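Local atomic coordinates of 6-phospho-beta-glucosidase BglT (Thermotoga maritima, PDB entry 1UP7), a protein that hydrolyses cellobiose 6'-phosphate to glucose 6-phosphate and glucose, using NAD+ and a manganese ion as cofactors. Residues Pro224-Phe232 with Arg245-Lys256. Sequence-based numbering, arbitrary orientation.
Sequences PDEDFPTWF and RYYLMEKKMFKK
The Phe-228 ring carries the sulfur of Met-249 over one face, a Met-aromatic contact with SD 4.5 Å from the ring centroid and 15° off the normal. Leu-248 CD1 comes obliquely to Phe-228 CE2 and to Phe-232 CE1. Within 224-232, Phe-228 CD2 lies over the centre of the Phe-232 ring, 3.4 Å above its plane; Val-240 touches both rings, and Phe-356 and Phe-360 of helix 355-376 touch Leu-248. The Arg-245 guanidinium has Met-253 SD over the rim of one face; at its edge Glu-226 OE1 forms a salt bridge, 2.5 Å from Arg-245 NH1, with the guanidinium and carboxylate planes 17° apart. Arg-245 CG also packs obliquely against Phe-228 CE1 at 3.7 Å. Lys-256, crossing Glu-226 nearly at a right angle, donates from NZ to the syn side of the same OE1 (2.8 Å), though 29° out of the carboxylate plane, so one oxygen serves two cations. The glutamate is extended beyond CG, and Met-253 CE lies 3.4 Å from Glu-226 CG. Lys-252 NZ makes a weak hydrogen bond to Asp-225 O and a long salt bridge to Asp-225 OD1. With an alanine at Glu-226, Arg-245 and Lys-256 would probably lose their shared counter-charge and a gap would open beside Met-253 CE. Arg-245 NE is hydrogen-bonded to Pro-242 O, just before the catalytic proton acceptor Tyr-243, whose side chain lies about 6 Å from that of Arg-245. Ionic pairing thus joins the type I turn 224-227 to helices 245-248 and 250-258 within the family 4 C-terminal domain, and the two cations probably favour an ionised Glu-226.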
loop_
_atom_site.group_PDB
_atom_site.type_symbol
_atom_site.label_atom_id
_atom_site.label_comp_id
_atom_site.label_asym_id
_atom_site.label_seq_id
_atom_site.Cartn_x
_atom_site.Cartn_y
_atom_site.Cartn_z
ATOM N N PRO A 224 -36.059 -2.804 24.941
ATOM C CA PRO A 224 -36.476 -1.723 24.023
ATOM C C PRO A 224 -35.544 -0.492 23.949
ATOM O O PRO A 224 -34.902 -0.317 22.902
ATOM C CB PRO A 224 -37.890 -1.335 24.528
ATOM C CG PRO A 224 -38.240 -2.353 25.612
ATOM C CD PRO A 224 -36.917 -2.861 26.143
ATOM N N ASP A 225 -35.471 0.325 25.007
ATOM C CA ASP A 225 -34.721 1.603 24.990
ATOM C C ASP A 225 -33.239 1.497 24.613
ATOM O O ASP A 225 -32.526 2.509 24.578
ATOM C CB ASP A 225 -34.835 2.324 26.334
ATOM C CG ASP A 225 -35.798 3.503 26.277
ATOM O OD1 ASP A 225 -35.409 4.556 25.708
ATOM O OD2 ASP A 225 -36.959 3.463 26.759
ATOM N N GLU A 226 -32.800 0.283 24.304
ATOM C CA GLU A 226 -31.406 -0.000 23.995
ATOM C C GLU A 226 -31.080 -0.287 22.537
ATOM O O GLU A 226 -29.932 -0.540 22.203
ATOM C CB GLU A 226 -30.976 -1.253 24.745
ATOM C CG GLU A 226 -30.216 -0.991 26.023
ATOM C CD GLU A 226 -30.151 -2.243 26.860
ATOM O OE1 GLU A 226 -29.220 -3.084 26.653
ATOM O OE2 GLU A 226 -31.065 -2.381 27.701
ATOM N N ASP A 227 -32.070 -0.314 21.675
ATOM C CA ASP A 227 -31.820 -0.588 20.277
ATOM C C ASP A 227 -31.644 0.701 19.516
ATOM O O ASP A 227 -32.222 1.736 19.856
ATOM C CB ASP A 227 -33.048 -1.320 19.712
ATOM C CG ASP A 227 -33.288 -2.642 20.407
ATOM O OD1 ASP A 227 -32.334 -3.120 21.074
ATOM O OD2 ASP A 227 -34.386 -3.249 20.371
ATOM N N PHE A 228 -30.878 0.610 18.446
ATOM C CA PHE A 228 -30.692 1.754 17.600
ATOM C C PHE A 228 -32.027 2.068 16.986
ATOM O O PHE A 228 -32.728 1.175 16.558
ATOM C CB PHE A 228 -29.635 1.396 16.599
ATOM C CG PHE A 228 -28.357 1.101 17.219
ATOM C CD1 PHE A 228 -28.054 -0.206 17.624
ATOM C CD2 PHE A 228 -27.428 2.122 17.431
ATOM C CE1 PHE A 228 -26.820 -0.504 18.226
ATOM C CE2 PHE A 228 -26.197 1.859 18.020
ATOM C CZ PHE A 228 -25.872 0.525 18.409
ATOM N N PRO A 229 -32.424 3.317 17.036
ATOM C CA PRO A 229 -33.685 3.729 16.402
ATOM C C PRO A 229 -33.614 3.604 14.875
ATOM O O PRO A 229 -32.534 3.437 14.297
ATOM C CB PRO A 229 -33.875 5.156 16.900
ATOM C CG PRO A 229 -32.536 5.597 17.391
ATOM C CD PRO A 229 -31.713 4.406 17.717
ATOM N N THR A 230 -34.767 3.613 14.230
ATOM C CA THR A 230 -34.871 3.472 12.787
ATOM C C THR A 230 -34.031 4.476 11.988
ATOM O O THR A 230 -33.391 4.089 11.012
ATOM C CB THR A 230 -36.386 3.507 12.384
ATOM O OG1 THR A 230 -37.051 2.362 12.957
ATOM C CG2 THR A 230 -36.567 3.349 10.855
ATOM N N TRP A 231 -34.011 5.738 12.404
ATOM C CA TRP A 231 -33.258 6.750 11.690
ATOM C C TRP A 231 -31.761 6.392 11.604
ATOM O O TRP A 231 -31.070 6.737 10.643
ATOM C CB TRP A 231 -33.539 8.080 12.370
ATOM C CG TRP A 231 -33.072 8.155 13.779
ATOM C CD1 TRP A 231 -33.839 8.079 14.914
ATOM C CD2 TRP A 231 -31.726 8.350 14.211
ATOM N NE1 TRP A 231 -33.042 8.233 16.018
ATOM C CE2 TRP A 231 -31.742 8.410 15.608
ATOM C CE3 TRP A 231 -30.513 8.542 13.544
ATOM C CZ2 TRP A 231 -30.607 8.635 16.348
ATOM C CZ3 TRP A 231 -29.385 8.733 14.275
ATOM C CH2 TRP A 231 -29.436 8.788 15.673
ATOM N N PHE A 232 -31.302 5.635 12.594
ATOM C CA PHE A 232 -29.902 5.201 12.715
ATOM C C PHE A 232 -29.478 4.309 11.533
ATOM O O PHE A 232 -28.429 4.481 10.909
ATOM C CB PHE A 232 -29.675 4.464 14.054
ATOM C CG PHE A 232 -28.264 3.883 14.196
ATOM C CD1 PHE A 232 -27.225 4.660 14.671
ATOM C CD2 PHE A 232 -28.000 2.575 13.841
ATOM C CE1 PHE A 232 -25.946 4.147 14.767
ATOM C CE2 PHE A 232 -26.708 2.046 13.901
ATOM C CZ PHE A 232 -25.673 2.829 14.373
ATOM N N ARG A 245 -23.189 -0.477 20.860
ATOM C CA ARG A 245 -24.003 0.295 21.796
ATOM C C ARG A 245 -23.130 0.965 22.859
ATOM O O ARG A 245 -23.451 2.051 23.316
ATOM C CB ARG A 245 -24.996 -0.595 22.535
ATOM C CG ARG A 245 -26.322 -0.829 21.833
ATOM C CD ARG A 245 -27.180 -1.894 22.582
ATOM N NE ARG A 245 -26.251 -2.895 23.139
ATOM C CZ ARG A 245 -26.513 -3.744 24.124
ATOM N NH1 ARG A 245 -27.698 -3.721 24.734
ATOM N NH2 ARG A 245 -25.571 -4.615 24.511
ATOM N N TYR A 246 -22.040 0.303 23.245
ATOM C CA TYR A 246 -21.145 0.817 24.299
ATOM C C TYR A 246 -20.390 2.038 23.856
ATOM O O TYR A 246 -20.063 2.875 24.686
ATOM C CB TYR A 246 -20.148 -0.246 24.805
ATOM C CG TYR A 246 -20.834 -1.430 25.445
ATOM C CD1 TYR A 246 -21.389 -1.341 26.715
ATOM C CD2 TYR A 246 -20.948 -2.649 24.760
ATOM C CE1 TYR A 246 -22.053 -2.425 27.296
ATOM C CE2 TYR A 246 -21.606 -3.740 25.321
ATOM C CZ TYR A 246 -22.170 -3.613 26.583
ATOM O OH TYR A 246 -22.822 -4.697 27.138
ATOM N N TYR A 247 -20.139 2.129 22.557
ATOM C CA TYR A 247 -19.512 3.285 21.951
ATOM C C TYR A 247 -20.507 4.376 21.637
ATOM O O TYR A 247 -20.283 5.492 22.063
ATOM C CB TYR A 247 -18.810 2.867 20.681
ATOM C CG TYR A 247 -17.644 1.965 20.928
ATOM C CD1 TYR A 247 -17.832 0.589 21.077
ATOM C CD2 TYR A 247 -16.361 2.473 20.985
ATOM C CE1 TYR A 247 -16.781 -0.249 21.290
ATOM C CE2 TYR A 247 -15.269 1.632 21.171
ATOM C CZ TYR A 247 -15.490 0.276 21.329
ATOM O OH TYR A 247 -14.444 -0.578 21.515
ATOM N N LEU A 248 -21.615 4.047 20.956
ATOM C CA LEU A 248 -22.509 5.048 20.391
ATOM C C LEU A 248 -23.666 5.422 21.328
ATOM O O LEU A 248 -24.353 6.431 21.140
ATOM C CB LEU A 248 -23.040 4.561 19.048
ATOM C CG LEU A 248 -21.969 4.538 17.969
ATOM C CD1 LEU A 248 -22.440 3.518 16.995
ATOM C CD2 LEU A 248 -21.752 5.923 17.313
ATOM N N MET A 249 -23.867 4.570 22.335
ATOM C CA MET A 249 -24.871 4.762 23.394
ATOM C C MET A 249 -24.215 4.717 24.797
ATOM O O MET A 249 -24.786 4.153 25.751
ATOM C CB MET A 249 -25.977 3.698 23.309
ATOM C CG MET A 249 -26.830 3.776 22.064
ATOM S SD MET A 249 -27.975 2.387 21.904
ATOM C CE MET A 249 -28.907 2.619 23.182
ATOM N N GLU A 250 -23.040 5.328 24.909
ATOM C CA GLU A 250 -22.228 5.212 26.108
ATOM C C GLU A 250 -22.962 5.647 27.371
ATOM O O GLU A 250 -23.008 4.858 28.323
ATOM C CB GLU A 250 -20.912 5.978 26.019
ATOM C CG GLU A 250 -19.957 5.630 27.132
ATOM C CD GLU A 250 -18.639 6.398 27.062
ATOM O OE1 GLU A 250 -18.326 7.044 26.035
ATOM O OE2 GLU A 250 -17.913 6.372 28.065
ATOM N N LYS A 251 -23.527 6.863 27.397
ATOM C CA LYS A 251 -24.223 7.304 28.598
ATOM C C LYS A 251 -25.345 6.347 28.987
ATOM O O LYS A 251 -25.501 6.029 30.163
ATOM C CB LYS A 251 -24.779 8.738 28.535
ATOM C CG LYS A 251 -23.715 9.793 28.249
ATOM C CD LYS A 251 -24.339 11.200 28.023
ATOM C CE LYS A 251 -25.524 11.206 27.078
ATOM N NZ LYS A 251 -26.168 12.556 26.979
ATOM N N LYS A 252 -26.128 5.880 28.014
ATOM C CA LYS A 252 -27.211 4.937 28.304
ATOM C C LYS A 252 -26.648 3.613 28.854
ATOM O O LYS A 252 -27.141 3.079 29.839
ATOM C CB LYS A 252 -28.020 4.644 27.046
ATOM C CG LYS A 252 -29.449 4.273 27.268
ATOM C CD LYS A 252 -30.296 4.497 25.981
ATOM C CE LYS A 252 -31.329 5.615 26.186
ATOM N NZ LYS A 252 -32.093 5.884 24.920
ATOM N N MET A 253 -25.618 3.081 28.211
ATOM C CA MET A 253 -24.986 1.846 28.668
ATOM C C MET A 253 -24.283 1.984 30.035
ATOM O O MET A 253 -24.371 1.072 30.877
ATOM C CB MET A 253 -23.987 1.264 27.644
ATOM C CG MET A 253 -24.633 0.816 26.302
ATOM S SD MET A 253 -26.044 -0.351 26.508
ATOM C CE MET A 253 -27.281 0.659 26.276
ATOM N N PHE A 254 -23.591 3.102 30.263
ATOM C CA PHE A 254 -22.986 3.304 31.558
ATOM C C PHE A 254 -24.037 3.274 32.653
ATOM O O PHE A 254 -23.796 2.626 33.695
ATOM C CB PHE A 254 -22.206 4.608 31.686
ATOM C CG PHE A 254 -21.661 4.826 33.086
ATOM C CD1 PHE A 254 -20.443 4.233 33.478
ATOM C CD2 PHE A 254 -22.365 5.580 34.010
ATOM C CE1 PHE A 254 -19.950 4.408 34.766
ATOM C CE2 PHE A 254 -21.878 5.743 35.324
ATOM C CZ PHE A 254 -20.650 5.156 35.704
ATOM N N LYS A 255 -25.158 3.980 32.459
ATOM C CA LYS A 255 -26.223 4.000 33.452
ATOM C C LYS A 255 -26.786 2.597 33.684
ATOM O O LYS A 255 -27.011 2.173 34.814
ATOM C CB LYS A 255 -27.351 4.933 33.059
ATOM C CG LYS A 255 -28.492 4.935 34.057
ATOM C CD LYS A 255 -29.496 6.051 33.754
ATOM C CE LYS A 255 -30.663 6.032 34.753
ATOM N NZ LYS A 255 -30.217 5.844 36.180
ATOM N N LYS A 256 -27.023 1.870 32.606
ATOM C CA LYS A 256 -27.520 0.509 32.733
ATOM C C LYS A 256 -26.575 -0.377 33.570
ATOM O O LYS A 256 -26.988 -1.082 34.491
ATOM C CB LYS A 256 -27.667 -0.150 31.368
ATOM C CG LYS A 256 -28.556 -1.337 31.410
ATOM C CD LYS A 256 -28.466 -2.086 30.089
ATOM C CE LYS A 256 -29.503 -3.230 30.018
ATOM N NZ LYS A 256 -28.899 -4.319 29.165
#